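Long-range contacts in ochratoxinase (PDB 4C65), which hydrolyses the mycotoxin ochratoxin A to ochratoxin alpha and L-phenylalanine, acting as a zinc-dependent carboxypeptidase of the amidohydrolase superfamily: residues T8-G13 with A26-S31; E103-G108 with T130-N135; E272-M277 with A327-A332. One frame throughout, in Å; residues are numbered along the deposited sequence.

How the contacts relate
The three contacts follow one another along the chain and sample both domains of a two-domain amidohydrolase: one strand pairing and two helix-to-loop packings. Contact 1 is an antiparallel hairpin near the N-terminus, probably part of the smaller beta-sandwich domain. Contacts 2 and 3 belong to the twisted TIM barrel, where a helix packs against the segment leading into strand 135-138 or 331-332. Their centres lie about 31 Å apart, on opposite sides of the chain's centre. Contact 1 is about 22 Å from contact 2 and 35 Å from contact 3, centre to centre, and none touches another. Contacts 1 and 2 lie away from the zinc site; contact 3 comes nearer to it.

Contact 1 of 3, residues T8-G13 with A26-S31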
loop_
_atom_site.group_PDB
_atom_site.type_symbol
_atom_site.label_atom_id
_atom_site.label_comp_id
_atom_site.label_asym_id
_atom_site.label_seq_id
_atom_site.Cartn_x
_atom_site.Cartn_y
_atom_site.Cartn_z
ATOM N N THR A 8 38.451 -14.149 -43.097
ATOM C CA THR A 8 39.254 -12.929 -43.196
ATOM C C THR A 8 40.694 -13.221 -42.773
ATOM O O THR A 8 40.925 -13.837 -41.737
ATOM C CB THR A 8 38.708 -11.821 -42.287
ATOM O OG1 THR A 8 37.324 -11.626 -42.548
ATOM C CG2 THR A 8 39.451 -10.523 -42.508
ATOM N N ILE A 9 41.656 -12.809 -43.597
ATOM C CA ILE A 9 43.069 -12.932 -43.249
ATOM C C ILE A 9 43.603 -11.570 -42.895
ATOM O O ILE A 9 43.425 -10.614 -43.644
ATOM C CB ILE A 9 43.920 -13.529 -44.385
ATOM C CG1 ILE A 9 43.306 -14.859 -44.837
ATOM C CG2 ILE A 9 45.348 -13.754 -43.903
ATOM C CD1 ILE A 9 44.064 -15.566 -45.927
ATOM N N ILE A 10 44.233 -11.485 -41.727
ATOM C CA ILE A 10 44.868 -10.257 -41.280
ATOM C C ILE A 10 46.359 -10.505 -41.088
ATOM O O ILE A 10 46.744 -11.362 -40.301
ATOM C CB ILE A 10 44.294 -9.786 -39.932
ATOM C CG1 ILE A 10 42.778 -9.648 -40.014
ATOM C CG2 ILE A 10 44.943 -8.469 -39.514
ATOM C CD1 ILE A 10 42.104 -9.713 -38.659
ATOM N N TYR A 11 47.177 -9.786 -41.850
ATOM C CA TYR A 11 48.620 -9.865 -41.724
ATOM C C TYR A 11 49.088 -8.782 -40.800
ATOM O O TYR A 11 48.673 -7.628 -40.936
ATOM C CB TYR A 11 49.279 -9.671 -43.082
ATOM C CG TYR A 11 48.969 -10.767 -44.075
ATOM C CD1 TYR A 11 49.763 -11.895 -44.160
ATOM C CD2 TYR A 11 47.869 -10.683 -44.905
ATOM C CE1 TYR A 11 49.488 -12.905 -45.071
ATOM C CE2 TYR A 11 47.585 -11.694 -45.829
ATOM C CZ TYR A 11 48.408 -12.794 -45.910
ATOM O OH TYR A 11 48.150 -13.779 -46.813
ATOM N N ALA A 12 49.959 -9.138 -39.865
ATOM C CA ALA A 12 50.399 -8.191 -38.851
ATOM C C ALA A 12 51.909 -8.100 -38.750
ATOM O O ALA A 12 52.570 -9.112 -38.554
ATOM C CB ALA A 12 49.803 -8.559 -37.492
ATOM N N GLY A 13 52.446 -6.881 -38.829
ATOM C CA GLY A 13 53.862 -6.648 -38.574
ATOM C C GLY A 13 54.274 -7.174 -37.202
ATOM O O GLY A 13 55.304 -7.823 -37.049
ATOM N N ALA A 26 53.266 -11.889 -38.620
ATOM C CA ALA A 26 52.341 -12.933 -38.307
ATOM C C ALA A 26 51.081 -12.761 -39.127
ATOM O O ALA A 26 50.949 -11.802 -39.898
ATOM C CB ALA A 26 52.021 -12.892 -36.830
ATOM N N ALA A 27 50.169 -13.717 -38.957
ATOM C CA ALA A 27 48.877 -13.645 -39.576
ATOM C C ALA A 27 47.845 -14.251 -38.664
ATOM O O ALA A 27 48.136 -15.150 -37.877
ATOM C CB ALA A 27 48.888 -14.358 -40.906
ATOM N N LEU A 28 46.632 -13.749 -38.794
ATOM C CA LEU A 28 45.498 -14.275 -38.078
ATOM C C LEU A 28 44.364 -14.507 -39.058
ATOM O O LEU A 28 44.081 -13.648 -39.905
ATOM C CB LEU A 28 45.067 -13.291 -36.992
ATOM C CG LEU A 28 43.898 -13.737 -36.113
ATOM C CD1 LEU A 28 44.093 -13.274 -34.674
ATOM C CD2 LEU A 28 42.564 -13.217 -36.669
ATOM N N VAL A 29 43.706 -15.650 -38.943
ATOM C CA VAL A 29 42.553 -15.925 -39.770
ATOM C C VAL A 29 41.284 -15.923 -38.915
ATOM O O VAL A 29 41.234 -16.564 -37.863
ATOM C CB VAL A 29 42.678 -17.273 -40.477
ATOM C CG1 VAL A 29 41.443 -17.552 -41.308
ATOM C CG2 VAL A 29 43.923 -17.297 -41.355
ATOM N N ILE A 30 40.271 -15.203 -39.388
ATOM C CA ILE A 30 38.951 -15.240 -38.784
ATOM C C ILE A 30 38.038 -16.072 -39.673
ATOM O O ILE A 30 37.929 -15.814 -40.866
ATOM C CB ILE A 30 38.331 -13.828 -38.644
ATOM C CG1 ILE A 30 39.227 -12.936 -37.773
ATOM C CG2 ILE A 30 36.932 -13.920 -38.042
ATOM C CD1 ILE A 30 38.741 -11.494 -37.634
ATOM N N SER A 31 37.389 -17.068 -39.079
ATOM C CA SER A 31 36.316 -17.795 -39.752
ATOM C C SER A 31 35.047 -17.563 -38.967
ATOM O O SER A 31 34.924 -18.043 -37.852
ATOM C CB SER A 31 36.633 -19.287 -39.835
ATOM O OG SER A 31 35.573 -19.976 -40.463
HETATM O O HOH W 1 36.032 -13.322 -41.379
#
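Thr8, Ile10 and Ala12 pair with Ile30, Leu28 and Ala26 through six backbone hydrogen bonds, two to each pair, which zip the strands together as an antiparallel ladder. The bonds are uniformly short: Ile10 N reaches Leu28 O at 2.8 Å and lies nearly along the C=O axis, while Leu28 N returns to Ile10 O at 2.8 Å in the carbonyl plane. One bond of the last pair differs. Ala12 N approaches Ala26 O in an almost straight N-H...O line (178°), but from 41° above the carbonyl plane. Between these pairs stand the non-hydrogen-bonded ones, Ile9 with Val29 and Tyr11 with Ala27, where C-H groups add to the grip: Ala27 CA comes within 3.2 Å of Ile10 O, the same oxygen that accepts the Leu28 N-H.

The packing divides between the two faces. On that of Thr8, Ile10 and Ala12, Ile10 CG1 stands anti to the carbonyl carbon (chi1 -55°), and CD1 at the end of this branch meets two partners, Ile30 CD1 at 3.9 Å and Leu28 CD2 at 4.1 Å. Ile10 and Leu28 extend alongside each other in the same direction, whereas Ile10 and Ile30 cross obliquely. On the other face the two strands touch each other less: Ile9 CG1 meets Val29 CG2 at 4.3 Å, and Tyr11 CD1 meets the methyl of Ala27 at 4.2 Å.

This beta hairpin is part of a larger mixed sheet and probably belongs to the smaller beta-sandwich domain. Ile9 and Tyr11 make their own backbone bonds to strand 54-58, where Arg57 forms a cation-pi contact with the Tyr11 ring. Strand 26-31 pairs on with strand 34-38, and Leu61 of strand 60-67 packs against Ile10, Ala12 and Leu28.

Contact 2 of 3, residues E103-G108 with T130-N135; sequences EALQNG and TIVGPN
Leu105 lays both its methyls on one face of the peptide group joining Gly133 to Pro134. CD1 lies above the C=O bond toward its oxygen end, 3.8 Å from Gly133 O and 3.9 Å from Gly133 C, and CD2, on the same face, is set off to the side of the oxygen, 3.6 Å from Gly133 O. At the ring that follows, the methyl of Ala104 comes up at the CG-CD edge, with Ala104 CB 3.8 Å from Pro134 CG and 4.1 Å from Pro134 CD. Leu105 points its CB from the last turn of helix 90-106 toward the loop, and CG, anti to the backbone N (chi1 -156°), carries the branch on beside it. Leu105 and Val132 cross at about a right angle, but the modelled approach of their methyls is too short to be trusted.

In the twisted TIM barrel, this contact sets the end of a helix against the loop entering strand 135-138. The helix leads into strand 109-114, the parallel neighbour of 135-138, and Tyr112 on that strand packs against both Ala104 and Pro134. A Schellman motif makes the turn out of the helix: Gly108, with positive phi, sends its N to Leu105 O at 3.0 Å, and Tyr109 N reaches back to Ala104 O.

A second flat group lies at the helix end. The amide of Asn107 folds back so that ND2 bonds to Glu103 O at 2.8 Å, with the acceptor in the amide plane and the donor 39° above the carbonyl plane. Gly133 O, covered by the leucine methyls, accepts a hydrogen bond from Lys416 NZ, while Phe421 of strand 419-422 touches Leu105 and Val132.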
loop_
_atom_site.group_PDB
_atom_site.type_symbol
_atom_site.label_atom_id
_atom_site.label_comp_id
_atom_site.label_asym_id
_atom_site.label_seq_id
_atom_site.Cartn_x
_atom_site.Cartn_y
_atom_site.Cartn_z
ATOM N N GLU A 103 31.511 4.813 -28.341
ATOM C CA GLU A 103 32.831 5.352 -28.114
ATOM C C GLU A 103 33.779 4.239 -27.647
ATOM O O GLU A 103 34.939 4.165 -28.069
ATOM C CB GLU A 103 32.770 6.442 -27.054
ATOM C CG GLU A 103 32.112 7.763 -27.427
ATOM C CD GLU A 103 32.845 8.579 -28.471
ATOM O OE1 GLU A 103 34.034 8.286 -28.695
ATOM O OE2 GLU A 103 32.241 9.542 -29.045
ATOM N N ALA A 104 33.291 3.381 -26.777
ATOM C CA ALA A 104 34.127 2.272 -26.250
ATOM C C ALA A 104 34.669 1.411 -27.381
ATOM O O ALA A 104 35.823 1.048 -27.394
ATOM C CB ALA A 104 33.297 1.414 -25.302
ATOM N N LEU A 105 33.780 1.077 -28.317
ATOM C CA LEU A 105 34.105 0.156 -29.374
ATOM C C LEU A 105 35.087 0.808 -30.363
ATOM O O LEU A 105 36.001 0.156 -30.827
ATOM C CB LEU A 105 32.827 -0.301 -30.058
ATOM C CG LEU A 105 32.830 -1.636 -30.784
ATOM C CD1 LEU A 105 33.274 -2.779 -29.887
ATOM C CD2 LEU A 105 31.451 -1.887 -31.338
ATOM N N GLN A 106 34.922 2.105 -30.592
ATOM C CA GLN A 106 35.823 2.878 -31.420
ATOM C C GLN A 106 37.215 2.989 -30.806
ATOM O O GLN A 106 38.184 3.247 -31.527
ATOM C CB GLN A 106 35.284 4.272 -31.659
ATOM C CG GLN A 106 33.989 4.291 -32.433
ATOM C CD GLN A 106 34.185 4.086 -33.920
ATOM O OE1 GLN A 106 34.986 4.771 -34.563
ATOM N NE2 GLN A 106 33.440 3.131 -34.484
ATOM N N ASN A 107 37.319 2.788 -29.499
ATOM C CA ASN A 107 38.617 2.777 -28.829
ATOM C C ASN A 107 39.224 1.405 -28.675
ATOM O O ASN A 107 40.211 1.251 -27.973
ATOM C CB ASN A 107 38.501 3.444 -27.455
ATOM C CG ASN A 107 38.536 4.943 -27.567
ATOM O OD1 ASN A 107 39.612 5.495 -27.571
ATOM N ND2 ASN A 107 37.376 5.597 -27.792
ATOM N N GLY A 108 38.607 0.397 -29.274
ATOM C CA GLY A 108 39.110 -0.974 -29.200
ATOM C C GLY A 108 38.702 -1.770 -27.963
ATOM O O GLY A 108 39.257 -2.825 -27.684
ATOM N N THR A 130 20.400 -2.779 -32.726
ATOM C CA THR A 130 19.929 -1.371 -32.803
ATOM C C THR A 130 21.068 -0.399 -32.575
ATOM O O THR A 130 21.182 0.600 -33.250
ATOM C CB THR A 130 18.817 -1.052 -31.800
ATOM O OG1 THR A 130 17.863 -2.112 -31.770
ATOM C CG2 THR A 130 18.111 0.240 -32.196
ATOM N N ILE A 131 21.932 -0.713 -31.618
ATOM C CA ILE A 131 23.152 0.058 -31.395
ATOM C C ILE A 131 24.350 -0.875 -31.408
ATOM O O ILE A 131 24.223 -2.077 -31.581
ATOM C CB ILE A 131 23.120 0.879 -30.065
ATOM C CG1 ILE A 131 23.005 -0.031 -28.859
ATOM C CG2 ILE A 131 21.965 1.873 -30.081
ATOM C CD1 ILE A 131 23.353 0.657 -27.570
ATOM N N VAL A 132 25.509 -0.297 -31.192
ATOM C CA VAL A 132 26.741 -1.017 -31.187
ATOM C C VAL A 132 27.426 -0.837 -29.837
ATOM O O VAL A 132 27.233 0.177 -29.155
ATOM C CB VAL A 132 27.590 -0.293 -32.282
ATOM C CG1 VAL A 132 29.081 -0.468 -32.090
ATOM C CG2 VAL A 132 27.159 -0.641 -33.706
ATOM N N GLY A 133 28.238 -1.807 -29.436
ATOM C CA GLY A 133 29.033 -1.640 -28.229
ATOM C C GLY A 133 29.850 -2.871 -27.928
ATOM O O GLY A 133 29.833 -3.829 -28.707
ATOM N N PRO A 134 30.557 -2.868 -26.786
ATOM C CA PRO A 134 31.257 -4.070 -26.380
ATOM C C PRO A 134 30.301 -5.165 -25.921
ATOM O O PRO A 134 29.109 -4.909 -25.720
ATOM C CB PRO A 134 32.103 -3.616 -25.200
ATOM C CG PRO A 134 31.940 -2.134 -25.120
ATOM C CD PRO A 134 30.738 -1.749 -25.872
ATOM N N ASN A 135 30.822 -6.387 -25.822
ATOM C CA ASN A 135 30.167 -7.402 -25.063
ATOM C C ASN A 135 30.007 -6.850 -23.672
ATOM O O ASN A 135 30.993 -6.377 -23.080
ATOM C CB ASN A 135 31.017 -8.660 -25.018
ATOM C CG ASN A 135 31.073 -9.353 -26.359
ATOM O OD1 ASN A 135 30.084 -9.902 -26.812
ATOM N ND2 ASN A 135 32.241 -9.351 -26.988
#

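Contact 3 of 3, residues E272-M277 with A327-A332; sequences EVWELM and AGVTIA
Val329 faces helix 271-280 with its two methyls split by chi1 (-178°): CG1, anti to the backbone N, goes to Met277, and CG2, anti to the carbonyl carbon, goes to Trp274. In the TIM barrel of this amidohydrolase, the contact joins that helix to the turn between helix 304-327 and strand 331-332. The helix itself leads into strand 283-285, the parallel neighbour of 331-332, so two successive strands of the sheet have their approaches packed together.

Val329 is thus a wedge between two residues one helical turn apart. Its CG2 lies 3.7 Å from Trp274 CB and 3.6 Å from Trp274 O, so the base of the tryptophan and its carbonyl make the contact. The indole itself continues past, touching Ala324 of helix 304-327, and its NE1 makes a weak hydrogen bond to Ala320 O. On the other flank, Val329 CG1 stands 4.0 Å from Met277 CB. A bend at chi3 (79°) brings the methionine methyl back to the same group, Met277 CE lying 4.2 Å from Val329 CG1, and the two side chains run at a slant to each other. Tyr284 of strand 283-285 packs against both of them. The Met277 side chain lies about 10 Å from that of His265, a ligand of the second zinc.

Two residues before Val329, Ala327 adds its methyl, with CB 4.0 Å from Trp274 CB. Gly328 then leaves the helix with positive phi in a Schellman motif, which swings the chain round so that Val329 also faces the helix. Lys278 forms a salt bridge with Glu275 OE2 and a weak hydrogen bond to Ala327 O. A single water spans the segments, donating to Met277 O at 3.2 Å and accepting from Thr330 N at 3.0 Å.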
loop_
_atom_site.group_PDB
_atom_site.type_symbol
_atom_site.label_atom_id
_atom_site.label_comp_id
_atom_site.label_asym_id
_atom_site.label_seq_id
_atom_site.Cartn_x
_atom_site.Cartn_y
_atom_site.Cartn_z
ATOM N N GLU A 272 49.447 -11.037 3.438
ATOM C CA GLU A 272 48.470 -12.074 3.733
ATOM C C GLU A 272 47.376 -12.167 2.660
ATOM O O GLU A 272 47.030 -13.264 2.227
ATOM C CB GLU A 272 47.842 -11.830 5.112
ATOM C CG GLU A 272 46.657 -12.735 5.417
ATOM C CD GLU A 272 46.160 -12.629 6.847
ATOM O OE1 GLU A 272 46.526 -11.661 7.557
ATOM O OE2 GLU A 272 45.386 -13.513 7.253
ATOM N N VAL A 273 46.850 -11.013 2.230
ATOM C CA VAL A 273 45.839 -10.929 1.167
ATOM C C VAL A 273 46.354 -11.458 -0.186
ATOM O O VAL A 273 45.668 -12.231 -0.851
ATOM C CB VAL A 273 45.374 -9.479 0.962
ATOM C CG1 VAL A 273 44.416 -9.380 -0.209
ATOM C CG2 VAL A 273 44.700 -8.954 2.223
ATOM N N TRP A 274 47.554 -11.044 -0.580
ATOM C CA TRP A 274 48.115 -11.469 -1.862
ATOM C C TRP A 274 48.216 -12.993 -1.926
ATOM O O TRP A 274 47.777 -13.612 -2.904
ATOM C CB TRP A 274 49.486 -10.840 -2.125
ATOM C CG TRP A 274 49.523 -9.337 -1.967
ATOM C CD1 TRP A 274 48.539 -8.460 -2.293
ATOM C CD2 TRP A 274 50.613 -8.547 -1.461
ATOM N NE1 TRP A 274 48.942 -7.172 -2.018
ATOM C CE2 TRP A 274 50.209 -7.201 -1.503
ATOM C CE3 TRP A 274 51.880 -8.855 -0.959
ATOM C CZ2 TRP A 274 51.018 -6.165 -1.047
ATOM C CZ3 TRP A 274 52.707 -7.812 -0.531
ATOM C CH2 TRP A 274 52.271 -6.485 -0.577
ATOM N N GLU A 275 48.764 -13.594 -0.878
ATOM C CA GLU A 275 48.890 -15.048 -0.806
ATOM C C GLU A 275 47.543 -15.747 -0.868
ATOM O O GLU A 275 47.389 -16.727 -1.598
ATOM C CB GLU A 275 49.631 -15.473 0.474
ATOM C CG GLU A 275 51.109 -15.127 0.439
ATOM C CD GLU A 275 51.746 -15.515 -0.888
ATOM O OE1 GLU A 275 51.607 -16.700 -1.275
ATOM O OE2 GLU A 275 52.346 -14.632 -1.566
ATOM N N LEU A 276 46.571 -15.251 -0.100
ATOM C CA LEU A 276 45.229 -15.804 -0.136
ATOM C C LEU A 276 44.627 -15.723 -1.530
ATOM O O LEU A 276 43.957 -16.669 -1.976
ATOM C CB LEU A 276 44.284 -15.106 0.859
ATOM C CG LEU A 276 44.320 -15.620 2.293
ATOM C CD1 LEU A 276 43.498 -14.707 3.203
ATOM C CD2 LEU A 276 43.796 -17.043 2.388
ATOM N N MET A 277 44.822 -14.598 -2.200
ATOM C CA MET A 277 44.222 -14.400 -3.512
ATOM C C MET A 277 44.844 -15.324 -4.556
ATOM O O MET A 277 44.158 -15.802 -5.463
ATOM C CB MET A 277 44.349 -12.942 -3.939
ATOM C CG MET A 277 43.440 -11.996 -3.158
ATOM S SD MET A 277 43.677 -10.282 -3.640
ATOM C CE MET A 277 42.721 -10.242 -5.166
ATOM N N ALA A 327 53.954 -9.949 -6.139
ATOM C CA ALA A 327 53.701 -11.278 -5.574
ATOM C C ALA A 327 53.095 -12.259 -6.570
ATOM O O ALA A 327 52.957 -13.438 -6.270
ATOM C CB ALA A 327 52.796 -11.161 -4.362
ATOM N N GLY A 328 52.725 -11.790 -7.747
ATOM C CA GLY A 328 52.196 -12.672 -8.783
ATOM C C GLY A 328 50.716 -13.002 -8.650
ATOM O O GLY A 328 50.257 -13.994 -9.183
ATOM N N VAL A 329 49.957 -12.144 -7.961
ATOM C CA VAL A 329 48.474 -12.207 -7.955
ATOM C C VAL A 329 47.971 -11.954 -9.359
ATOM O O VAL A 329 48.521 -11.110 -10.065
ATOM C CB VAL A 329 47.868 -11.137 -7.027
ATOM C CG1 VAL A 329 46.343 -11.235 -6.996
ATOM C CG2 VAL A 329 48.440 -11.263 -5.614
ATOM N N THR A 330 46.950 -12.688 -9.772
ATOM C CA THR A 330 46.379 -12.503 -11.090
ATOM C C THR A 330 45.579 -11.189 -11.152
ATOM O O THR A 330 44.667 -10.977 -10.348
ATOM C CB THR A 330 45.432 -13.646 -11.434
ATOM O OG1 THR A 330 46.121 -14.879 -11.322
ATOM C CG2 THR A 330 44.897 -13.488 -12.842
ATOM N N ILE A 331 45.926 -10.331 -12.101
ATOM C CA ILE A 331 45.387 -8.999 -12.154
ATOM C C ILE A 331 44.639 -8.765 -13.451
ATOM O O ILE A 331 45.023 -9.262 -14.505
ATOM C CB ILE A 331 46.527 -7.979 -11.984
ATOM C CG1 ILE A 331 47.089 -8.116 -10.574
ATOM C CG2 ILE A 331 46.049 -6.544 -12.186
ATOM C CD1 ILE A 331 48.558 -7.865 -10.513
ATOM N N ALA A 332 43.554 -8.003 -13.364
ATOM C CA ALA A 332 42.881 -7.483 -14.547
ATOM C C ALA A 332 42.649 -6.001 -14.338
ATOM O O ALA A 332 42.738 -5.495 -13.208
ATOM C CB ALA A 332 41.581 -8.199 -14.805
HETATM O O HOH W 2 45.200 -14.441 -8.109
#